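Spermidine N(1)-acetyltransferase (Vibrio cholerae serotype O1, PDB 7KWJ) transfers an acetyl group from acetyl-CoA to the primary amino groups of spermidine and spermine, protecting the cell from polyamine toxicity. Local coordinates at residues 20-25 with 86-91. The protein carries 10 engineered substitutions. Numbering follows the deposited sequence.
Engineered in segment 20-25: Lys-23 (natural residue Asn), Glu-24 (natural residue Asn), Leu-25 (natural residue Arg).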
# COMPACT_ATOMS: atom_id res chain seq x y z
N ASN B 20 -11.15 14.08 28.93
CA ASN B 20 -11.92 14.83 29.91
C ASN B 20 -11.02 15.51 30.93
O ASN B 20 -11.34 16.60 31.41
CB ASN B 20 -12.92 13.91 30.62
CG ASN B 20 -13.94 13.31 29.66
OD1 ASN B 20 -14.28 13.92 28.65
ND2 ASN B 20 -14.43 12.12 29.99
N LEU B 21 -9.90 14.87 31.28
CA LEU B 21 -8.99 15.45 32.26
C LEU B 21 -8.34 16.73 31.74
O LEU B 21 -8.23 17.71 32.47
CB LEU B 21 -7.92 14.42 32.65
CG LEU B 21 -6.76 14.93 33.51
CD1 LEU B 21 -7.26 15.61 34.77
CD2 LEU B 21 -5.82 13.78 33.85
N ASN B 22 -7.91 16.73 30.47
CA ASN B 22 -7.21 17.88 29.93
C ASN B 22 -8.06 19.14 29.94
O ASN B 22 -7.51 20.24 29.77
CB ASN B 22 -6.73 17.58 28.50
CG ASN B 22 -5.50 16.70 28.48
OD1 ASN B 22 -4.62 16.82 29.32
ND2 ASN B 22 -5.45 15.80 27.50
N LYS B 23 -9.37 19.02 30.12
CA LYS B 23 -10.26 20.18 30.17
C LYS B 23 -10.25 20.76 31.59
O LYS B 23 -11.19 20.61 32.38
CB LYS B 23 -11.67 19.78 29.74
CG LYS B 23 -11.71 19.01 28.43
CD LYS B 23 -13.12 18.63 28.05
CE LYS B 23 -13.15 17.73 26.82
NZ LYS B 23 -14.53 17.33 26.45
N GLU B 24 -9.15 21.43 31.91
CA GLU B 24 -8.93 22.02 33.22
C GLU B 24 -9.09 23.53 33.17
O GLU B 24 -8.83 24.17 32.14
CB GLU B 24 -7.53 21.68 33.76
CG GLU B 24 -7.37 20.25 34.22
CD GLU B 24 -6.09 20.03 34.99
OE1 GLU B 24 -5.12 20.78 34.77
OE2 GLU B 24 -6.05 19.11 35.83
N LEU B 25 -9.53 24.10 34.29
CA LEU B 25 -9.65 25.54 34.45
C LEU B 25 -8.71 26.11 35.50
O LEU B 25 -8.58 27.34 35.59
CB LEU B 25 -11.10 25.92 34.81
CG LEU B 25 -11.53 25.78 36.28
CD1 LEU B 25 -12.99 26.19 36.44
CD2 LEU B 25 -11.31 24.36 36.80
N GLN B 86 6.51 16.20 32.54
CA GLN B 86 5.21 16.85 32.63
C GLN B 86 4.32 16.03 33.55
O GLN B 86 4.45 14.80 33.62
CB GLN B 86 4.55 16.99 31.26
CG GLN B 86 5.36 17.78 30.25
CD GLN B 86 4.63 17.99 28.94
OE1 GLN B 86 4.68 19.08 28.36
NE2 GLN B 86 3.94 16.96 28.47
N ILE B 87 3.42 16.71 34.25
CA ILE B 87 2.52 16.05 35.19
C ILE B 87 1.21 16.84 35.24
O ILE B 87 1.21 18.07 35.20
CB ILE B 87 3.16 15.93 36.59
CG1 ILE B 87 2.17 15.29 37.57
CG2 ILE B 87 3.62 17.29 37.09
CD1 ILE B 87 2.79 14.89 38.89
N ILE B 88 0.10 16.11 35.34
CA ILE B 88 -1.22 16.69 35.49
C ILE B 88 -2.01 15.82 36.45
O ILE B 88 -2.00 14.59 36.33
CB ILE B 88 -1.96 16.82 34.14
CG1 ILE B 88 -2.04 15.45 33.45
CG2 ILE B 88 -1.25 17.83 33.25
CD1 ILE B 88 -2.76 15.48 32.12
N ILE B 89 -2.69 16.45 37.41
CA ILE B 89 -3.50 15.76 38.40
C ILE B 89 -4.92 16.30 38.33
O ILE B 89 -5.13 17.51 38.25
CB ILE B 89 -2.92 15.92 39.82
CG1 ILE B 89 -1.61 15.14 39.95
CG2 ILE B 89 -3.94 15.47 40.86
CD1 ILE B 89 -0.86 15.39 41.23
N ALA B 90 -5.89 15.39 38.36
CA ALA B 90 -7.28 15.80 38.25
C ALA B 90 -7.61 16.82 39.33
O ALA B 90 -7.14 16.70 40.47
CB ALA B 90 -8.20 14.58 38.38
N PRO B 91 -8.43 17.83 39.03
CA PRO B 91 -8.77 18.83 40.06
C PRO B 91 -9.36 18.22 41.32
O PRO B 91 -9.40 18.90 42.35
CB PRO B 91 -9.79 19.74 39.35
CG PRO B 91 -9.52 19.55 37.89
CD PRO B 91 -9.08 18.13 37.73
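Leu-21, in the last turn of helix 15-22, sets its forked end against Ile-88 and Ala-90, where strand 82-89 of the GNAT fold leaves the sheet on the way to the acetyl-CoA-binding residues 94-100. The fork straddles the step from Ile-88 to Ala-90, and its two methyls part company there. CD1 fills the dip left by the small alanine side chain, resting on the backbone bend after the strand, 3.5 Å from CA of Ala-90, with CB of that alanine alongside. CD2 meets the tip of Ile-88, 3.9 Å from its CD1. Leu-21 reaches across because its CG stands anti to the backbone N (chi1 170°). The CD1 tip of Ile-88 faces the notch between this leucine methyl and the amide oxygen of Asn-22, touching one on each flank; OD1 of Asn-22 lies 3.6 Å from CD1 of Ile-88.

The engineered Glu-24, its chain extended beyond CG, brings its carboxylate to Pro-91: OE2 lies above the ring plane on the CD side, 3.7 Å from the proline CD. No hydrogen bond joins the two segments, and the contact is mainly apolar. Ile-88 and Ile-89 belong to the acetyl-CoA site; Ile-89 turns away from segment 20-25 and packs on Ala-99 and Leu-102 of helix 98-113. Its carbonyl O accepts a hydrogen bond from NE2 of Gln-94, another residue of that site.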